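Local coordinates for fibronectin type III domain-containing protein (Simiduia agarivorans, PDB 6P2K) that probably hydrolyses xyloglucan-type beta-glucans as a family 74 glycoside hydrolase, this piece being its beta-propeller catalytic part, at residues 503-515 and 524-536. Sequence-based numbering, arbitrary orientation.
Sequences KAGLPKGVLRDVA and VFMFSSNYGMYMV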
ATOM      1  N   LYS B 503       5.539 -30.688   3.403  1.00 23.26           N
ATOM      2  CA  LYS B 503       5.519 -29.402   4.086  1.00 21.61           C
ATOM      3  C   LYS B 503       4.766 -29.516   5.406  1.00 19.61           C
ATOM      4  O   LYS B 503       3.753 -30.214   5.500  1.00 16.50           O
ATOM      5  CB  LYS B 503       4.867 -28.357   3.180  1.00 24.23           C
ATOM      6  CG  LYS B 503       4.685 -26.977   3.784  1.00 24.73           C
ATOM      7  CD  LYS B 503       3.964 -26.069   2.789  1.00 25.19           C
ATOM      8  CE  LYS B 503       3.921 -24.626   3.260  1.00 27.37           C
ATOM      9  NZ  LYS B 503       5.282 -24.014   3.273  1.00 28.53           N
ATOM     10  N   ALA B 504       5.289 -28.847   6.435  1.00 16.90           N
ATOM     11  CA  ALA B 504       4.721 -28.840   7.783  1.00 17.72           C
ATOM     12  C   ALA B 504       4.706 -30.225   8.422  1.00 19.57           C
ATOM     13  O   ALA B 504       4.018 -30.441   9.426  1.00 18.75           O
ATOM     14  CB  ALA B 504       3.307 -28.243   7.798  1.00 15.86           C
ATOM     15  N   GLY B 505       5.462 -31.172   7.872  1.00 24.44           N
ATOM     16  CA  GLY B 505       5.440 -32.519   8.406  1.00 23.62           C
ATOM     17  C   GLY B 505       4.221 -33.337   8.040  1.00 24.98           C
ATOM     18  O   GLY B 505       4.062 -34.445   8.561  1.00 27.09           O
ATOM     19  N   LEU B 506       3.347 -32.827   7.175  1.00 22.03           N
ATOM     20  CA  LEU B 506       2.209 -33.608   6.706  1.00 20.48           C
ATOM     21  C   LEU B 506       2.654 -34.507   5.559  1.00 22.80           C
ATOM     22  O   LEU B 506       3.163 -34.000   4.554  1.00 23.99           O
ATOM     23  CB  LEU B 506       1.077 -32.693   6.257  1.00 20.24           C
ATOM     24  CG  LEU B 506      -0.226 -33.366   5.808  1.00 20.41           C
ATOM     25  CD1 LEU B 506      -0.929 -34.035   6.980  1.00 17.98           C
ATOM     26  CD2 LEU B 506      -1.147 -32.354   5.133  1.00 18.46           C
ATOM     27  N   PRO B 507       2.493 -35.825   5.665  1.00 24.35           N
ATOM     28  CA  PRO B 507       3.022 -36.730   4.635  1.00 21.92           C
ATOM     29  C   PRO B 507       2.238 -36.643   3.331  1.00 20.32           C
ATOM     30  O   PRO B 507       1.196 -35.994   3.225  1.00 22.94           O
ATOM     31  CB  PRO B 507       2.890 -38.113   5.279  1.00 25.74           C
ATOM     32  CG  PRO B 507       1.776 -37.960   6.252  1.00 28.48           C
ATOM     33  CD  PRO B 507       1.864 -36.555   6.775  1.00 27.84           C
ATOM     34  N   LYS B 508       2.767 -37.341   2.323  1.00 21.30           N
ATOM     35  CA  LYS B 508       2.319 -37.188   0.944  1.00 24.44           C
ATOM     36  C   LYS B 508       1.010 -37.906   0.637  1.00 22.83           C
ATOM     37  O   LYS B 508       0.487 -37.742  -0.471  1.00 23.15           O
ATOM     38  CB  LYS B 508       3.403 -37.691  -0.015  1.00 32.33           C
ATOM     39  CG  LYS B 508       3.423 -39.206  -0.174  1.00 41.33           C
ATOM     40  CD  LYS B 508       4.816 -39.741  -0.484  1.00 51.66           C
ATOM     41  CE  LYS B 508       5.368 -39.165  -1.779  1.00 57.87           C
ATOM     42  NZ  LYS B 508       6.752 -39.647  -2.066  1.00 62.79           N
ATOM     43  N   GLY B 509       0.470 -38.696   1.561  1.00 18.20           N
ATOM     44  CA  GLY B 509      -0.758 -39.421   1.274  1.00 19.25           C
ATOM     45  C   GLY B 509      -1.931 -38.472   1.079  1.00 21.01           C
ATOM     46  O   GLY B 509      -2.068 -37.468   1.780  1.00 19.63           O
ATOM     47  N   VAL B 510      -2.781 -38.799   0.096  1.00 18.62           N
ATOM     48  CA  VAL B 510      -3.941 -37.973  -0.224  1.00 17.21           C
ATOM     49  C   VAL B 510      -4.792 -37.773   1.020  1.00 19.52           C
ATOM     50  O   VAL B 510      -5.110 -38.730   1.733  1.00 17.65           O
ATOM     51  CB  VAL B 510      -4.755 -38.617  -1.361  1.00 21.03           C
ATOM     52  CG1 VAL B 510      -6.103 -37.920  -1.521  1.00 20.45           C
ATOM     53  CG2 VAL B 510      -3.977 -38.573  -2.671  1.00 20.50           C
ATOM     54  N   LEU B 511      -5.145 -36.517   1.297  1.00 20.94           N
ATOM     55  CA  LEU B 511      -6.043 -36.191   2.406  1.00 19.64           C
ATOM     56  C   LEU B 511      -7.470 -36.444   1.931  1.00 20.35           C
ATOM     57  O   LEU B 511      -8.187 -35.540   1.493  1.00 19.24           O
ATOM     58  CB  LEU B 511      -5.853 -34.747   2.861  1.00 15.69           C
ATOM     59  CG  LEU B 511      -4.426 -34.217   2.998  1.00 18.19           C
ATOM     60  CD1 LEU B 511      -4.429 -32.748   3.417  1.00 20.45           C
ATOM     61  CD2 LEU B 511      -3.636 -35.058   3.983  1.00 18.19           C
ATOM     62  N   ARG B 512      -7.892 -37.710   2.021  1.00 20.33           N
ATOM     63  CA  ARG B 512      -9.158 -38.093   1.402  1.00 21.20           C
ATOM     64  C   ARG B 512     -10.341 -37.360   2.022  1.00 22.39           C
ATOM     65  O   ARG B 512     -11.343 -37.119   1.340  1.00 21.37           O
ATOM     66  CB  ARG B 512      -9.364 -39.604   1.472  1.00 19.59           C
ATOM     67  CG  ARG B 512     -10.445 -40.063   0.518  1.00 21.45           C
ATOM     68  CD  ARG B 512     -10.539 -41.566   0.389  1.00 24.77           C
ATOM     69  NE  ARG B 512     -11.644 -41.924  -0.495  1.00 19.52           N
ATOM     70  CZ  ARG B 512     -12.387 -43.018  -0.365  1.00 24.79           C
ATOM     71  NH1 ARG B 512     -12.141 -43.875   0.618  1.00 23.46           N
ATOM     72  NH2 ARG B 512     -13.381 -43.251  -1.218  1.00 24.79           N
ATOM     73  N   ASP B 513     -10.256 -36.985   3.296  1.00 22.81           N
ATOM     74  CA  ASP B 513     -11.193 -36.004   3.823  1.00 22.14           C
ATOM     75  C   ASP B 513     -10.456 -35.019   4.716  1.00 20.85           C
ATOM     76  O   ASP B 513      -9.416 -35.326   5.305  1.00 19.65           O
ATOM     77  CB  ASP B 513     -12.363 -36.641   4.591  1.00 22.64           C
ATOM     78  CG  ASP B 513     -13.566 -35.690   4.743  1.00 24.96           C
ATOM     79  OD1 ASP B 513     -13.922 -34.950   3.783  1.00 21.73           O
ATOM     80  OD2 ASP B 513     -14.172 -35.696   5.839  1.00 23.51           O
ATOM     81  N   VAL B 514     -11.011 -33.814   4.765  1.00 22.92           N
ATOM     82  CA  VAL B 514     -10.560 -32.714   5.602  1.00 20.66           C
ATOM     83  C   VAL B 514     -11.811 -32.147   6.250  1.00 23.26           C
ATOM     84  O   VAL B 514     -12.796 -31.877   5.555  1.00 23.40           O
ATOM     85  CB  VAL B 514      -9.837 -31.631   4.776  1.00 18.13           C
ATOM     86  CG1 VAL B 514      -9.569 -30.396   5.615  1.00 15.25           C
ATOM     87  CG2 VAL B 514      -8.556 -32.179   4.158  1.00 12.59           C
ATOM     88  N   ALA B 515     -11.797 -31.993   7.572  1.00 23.20           N
ATOM     89  CA  ALA B 515     -13.004 -31.568   8.264  1.00 19.67           C
ATOM     90  C   ALA B 515     -12.669 -30.622   9.405  1.00 22.22           C
ATOM     91  O   ALA B 515     -11.678 -30.812  10.118  1.00 24.38           O
ATOM     92  CB  ALA B 515     -13.796 -32.773   8.793  1.00 18.95           C
ATOM     93  N   VAL B 524      -8.654 -28.017  12.498  1.00 20.67           N
ATOM     94  CA  VAL B 524      -8.934 -28.748  11.264  1.00 19.26           C
ATOM     95  C   VAL B 524      -8.291 -30.127  11.344  1.00 20.54           C
ATOM     96  O   VAL B 524      -7.113 -30.245  11.696  1.00 21.35           O
ATOM     97  CB  VAL B 524      -8.421 -27.991  10.021  1.00 15.86           C
ATOM     98  CG1 VAL B 524      -8.876 -28.694   8.748  1.00 16.80           C
ATOM     99  CG2 VAL B 524      -8.895 -26.537  10.035  1.00 15.51           C
ATOM    100  N   PHE B 525      -9.062 -31.164  11.006  1.00 18.90           N
ATOM    101  CA  PHE B 525      -8.585 -32.539  10.952  1.00 18.80           C
ATOM    102  C   PHE B 525      -8.421 -32.982   9.502  1.00 22.43           C
ATOM    103  O   PHE B 525      -9.141 -32.520   8.612  1.00 22.00           O
ATOM    104  CB  PHE B 525      -9.552 -33.502  11.651  1.00 18.92           C
ATOM    105  CG  PHE B 525      -9.709 -33.259  13.123  1.00 21.25           C
ATOM    106  CD1 PHE B 525      -8.852 -33.854  14.034  1.00 18.23           C
ATOM    107  CD2 PHE B 525     -10.735 -32.455  13.599  1.00 21.35           C
ATOM    108  CE1 PHE B 525      -9.003 -33.638  15.393  1.00 22.55           C
ATOM    109  CE2 PHE B 525     -10.893 -32.237  14.958  1.00 18.97           C
ATOM    110  CZ  PHE B 525     -10.026 -32.826  15.856  1.00 19.67           C
ATOM    111  N   MET B 526      -7.480 -33.899   9.276  1.00 19.96           N
ATOM    112  CA  MET B 526      -7.263 -34.471   7.954  1.00 20.00           C
ATOM    113  C   MET B 526      -6.618 -35.844   8.106  1.00 19.28           C
ATOM    114  O   MET B 526      -5.823 -36.068   9.022  1.00 20.61           O
ATOM    115  CB  MET B 526      -6.386 -33.560   7.086  1.00 17.58           C
ATOM    116  CG  MET B 526      -4.984 -33.329   7.644  1.00 18.83           C
ATOM    117  SD  MET B 526      -4.437 -31.609   7.515  1.00 26.02           S
ATOM    118  CE  MET B 526      -5.522 -30.811   8.703  1.00 22.68           C
ATOM    119  N   PHE B 527      -6.971 -36.763   7.207  1.00 19.07           N
ATOM    120  CA  PHE B 527      -6.413 -38.112   7.215  1.00 16.45           C
ATOM    121  C   PHE B 527      -5.621 -38.318   5.931  1.00 18.56           C
ATOM    122  O   PHE B 527      -6.192 -38.319   4.837  1.00 21.83           O
ATOM    123  CB  PHE B 527      -7.501 -39.177   7.361  1.00 14.34           C
ATOM    124  CG  PHE B 527      -6.997 -40.488   7.916  1.00 16.00           C
ATOM    125  CD1 PHE B 527      -6.132 -41.288   7.180  1.00 17.43           C
ATOM    126  CD2 PHE B 527      -7.373 -40.911   9.181  1.00 17.11           C
ATOM    127  CE1 PHE B 527      -5.656 -42.490   7.696  1.00 18.68           C
ATOM    128  CE2 PHE B 527      -6.911 -42.107   9.703  1.00 18.50           C
ATOM    129  CZ  PHE B 527      -6.047 -42.899   8.960  1.00 18.64           C
ATOM    130  N   SER B 528      -4.313 -38.495   6.073  1.00 15.38           N
ATOM    131  CA  SER B 528      -3.415 -38.747   4.953  1.00 18.00           C
ATOM    132  C   SER B 528      -3.416 -40.244   4.667  1.00 18.52           C
ATOM    133  O   SER B 528      -2.977 -41.040   5.501  1.00 19.94           O
ATOM    134  CB  SER B 528      -2.009 -38.242   5.272  1.00 16.77           C
ATOM    135  OG  SER B 528      -1.167 -38.335   4.141  1.00 19.02           O
ATOM    136  N   SER B 529      -3.911 -40.622   3.490  1.00 22.00           N
ATOM    137  CA  SER B 529      -4.114 -42.027   3.154  1.00 18.55           C
ATOM    138  C   SER B 529      -2.833 -42.830   3.325  1.00 19.56           C
ATOM    139  O   SER B 529      -1.785 -42.484   2.770  1.00 20.11           O
ATOM    140  CB  SER B 529      -4.630 -42.154   1.719  1.00 19.50           C
ATOM    141  OG  SER B 529      -5.964 -41.687   1.624  1.00 20.47           O
ATOM    142  N   ASN B 530      -2.935 -43.898   4.121  1.00 22.49           N
ATOM    143  CA  ASN B 530      -1.856 -44.833   4.434  1.00 23.27           C
ATOM    144  C   ASN B 530      -0.781 -44.229   5.324  1.00 20.84           C
ATOM    145  O   ASN B 530       0.310 -44.797   5.447  1.00 20.43           O
ATOM    146  CB  ASN B 530      -1.223 -45.412   3.162  1.00 23.28           C
ATOM    147  CG  ASN B 530      -2.211 -46.219   2.346  1.00 28.65           C
ATOM    148  OD1 ASN B 530      -2.393 -45.981   1.151  1.00 34.46           O
ATOM    149  ND2 ASN B 530      -2.871 -47.173   2.995  1.00 24.71           N
ATOM    150  N   TYR B 531      -1.064 -43.102   5.971  1.00 17.00           N
ATOM    151  CA  TYR B 531      -0.137 -42.524   6.939  1.00 16.17           C
ATOM    152  C   TYR B 531      -0.774 -42.307   8.301  1.00 18.05           C
ATOM    153  O   TYR B 531      -0.234 -42.775   9.309  1.00 23.51           O
ATOM    154  CB  TYR B 531       0.437 -41.205   6.401  1.00 15.62           C
ATOM    155  CG  TYR B 531       1.421 -41.408   5.274  1.00 20.25           C
ATOM    156  CD1 TYR B 531       2.765 -41.638   5.533  1.00 23.58           C
ATOM    157  CD2 TYR B 531       1.004 -41.383   3.950  1.00 22.12           C
ATOM    158  CE1 TYR B 531       3.672 -41.832   4.505  1.00 24.41           C
ATOM    159  CE2 TYR B 531       1.902 -41.579   2.913  1.00 22.87           C
ATOM    160  CZ  TYR B 531       3.233 -41.803   3.195  1.00 26.12           C
ATOM    161  OH  TYR B 531       4.126 -41.994   2.163  1.00 29.61           O
ATOM    162  N   GLY B 532      -1.904 -41.618   8.368  1.00 16.35           N
ATOM    163  CA  GLY B 532      -2.601 -41.434   9.623  1.00 18.88           C
ATOM    164  C   GLY B 532      -3.365 -40.124   9.636  1.00 18.49           C
ATOM    165  O   GLY B 532      -3.513 -39.456   8.616  1.00 18.10           O
ATOM    166  N   MET B 533      -3.855 -39.773  10.822  1.00 17.62           N
ATOM    167  CA  MET B 533      -4.663 -38.576  11.004  1.00 19.09           C
ATOM    168  C   MET B 533      -3.830 -37.455  11.606  1.00 21.62           C
ATOM    169  O   MET B 533      -3.068 -37.668  12.555  1.00 19.17           O
ATOM    170  CB  MET B 533      -5.875 -38.844  11.895  1.00 20.90           C
ATOM    171  CG  MET B 533      -6.856 -37.677  11.910  1.00 28.93           C
ATOM    172  SD  MET B 533      -8.449 -38.078  12.640  1.00 40.73           S
ATOM    173  CE  MET B 533      -9.277 -38.828  11.243  1.00 42.37           C
ATOM    174  N   TYR B 534      -3.996 -36.255  11.054  1.00 17.09           N
ATOM    175  CA  TYR B 534      -3.230 -35.090  11.461  1.00 20.82           C
ATOM    176  C   TYR B 534      -4.182 -33.942  11.762  1.00 23.29           C
ATOM    177  O   TYR B 534      -5.346 -33.942  11.350  1.00 21.63           O
ATOM    178  CB  TYR B 534      -2.213 -34.687  10.386  1.00 19.89           C
ATOM    179  CG  TYR B 534      -1.189 -35.767  10.133  1.00 20.82           C
ATOM    180  CD1 TYR B 534      -1.503 -36.886   9.370  1.00 18.83           C
ATOM    181  CD2 TYR B 534       0.087 -35.680  10.676  1.00 19.72           C
ATOM    182  CE1 TYR B 534      -0.575 -37.885   9.153  1.00 19.42           C
ATOM    183  CE2 TYR B 534       1.022 -36.671  10.455  1.00 19.59           C
ATOM    184  CZ  TYR B 534       0.683 -37.773   9.700  1.00 22.32           C
ATOM    185  OH  TYR B 534       1.609 -38.765   9.480  1.00 29.20           O
ATOM    186  N   MET B 535      -3.671 -32.964  12.500  1.00 24.85           N
ATOM    187  CA  MET B 535      -4.494 -31.893  13.038  1.00 24.58           C
ATOM    188  C   MET B 535      -3.769 -30.567  12.881  1.00 20.51           C
ATOM    189  O   MET B 535      -2.573 -30.473  13.166  1.00 18.83           O
ATOM    190  CB  MET B 535      -4.815 -32.155  14.515  1.00 26.28           C
ATOM    191  CG  MET B 535      -5.623 -31.070  15.197  1.00 28.71           C
ATOM    192  SD  MET B 535      -6.195 -31.598  16.825  1.00 31.04           S
ATOM    193  CE  MET B 535      -4.670 -31.541  17.764  1.00 28.09           C
ATOM    194  N   VAL B 536      -4.488 -29.557  12.410  1.00 23.04           N
ATOM    195  CA  VAL B 536      -4.062 -28.168  12.520  1.00 22.70           C
ATOM    196  C   VAL B 536      -4.777 -27.599  13.738  1.00 23.32           C
ATOM    197  O   VAL B 536      -5.994 -27.387  13.713  1.00 24.44           O
ATOM    198  CB  VAL B 536      -4.373 -27.369  11.250  1.00 22.71           C
ATOM    199  CG1 VAL B 536      -4.079 -25.892  11.472  1.00 24.10           C
ATOM    200  CG2 VAL B 536      -3.559 -27.908  10.076  1.00 22.71           C
TER
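Pro507 sits between two tyrosines of 524-536. Its CB lies over a face of the Tyr531 ring, 3.7 Å from the centroid, and its CD over a face of the Tyr534 ring. Both are CH-pi contacts. Leu506 extends the apolar patch: CG is anti to the backbone N (chi1 -177°), which carries CD1 to 3.6 Å from Tyr534 CG and CD2 next to Met526 SD. Beyond it, Leu511 CD1 and Val514 CG2 both reach Met526 CB, and Val514 CG1 meets Val524 CG1 at 3.6 Å. Lys508 CD touches Tyr531 OH, and Gly509 N approaches Tyr531 CE2 obliquely. An alanine in place of Tyr531 removes the ring, which would probably leave Pro507 CB without its CH-pi face and open a gap beside Lys508 and Gly509. At the polar edge, Ser528 OG donates to Gly509 O at 2.7 Å, and Ser529 N gives a fairly straight bond to Val510 O. Further along, Ala515 and Phe525 exchange two backbone bonds, Ala515 N to Phe525 O at 2.9 Å and Phe525 N to Ala515 O at 2.8 Å. The Asp513 side chain leaves the sheet on the side of Ala515, where OD1 binds a zinc ion with Asp405 and OD2 accepts from Ile573 N. The strands are antiparallel neighbours in a four-stranded sheet, 511-516, 524-528, 532-536 and 555-559, consistent with one blade of a GH74 seven-bladed beta-propeller.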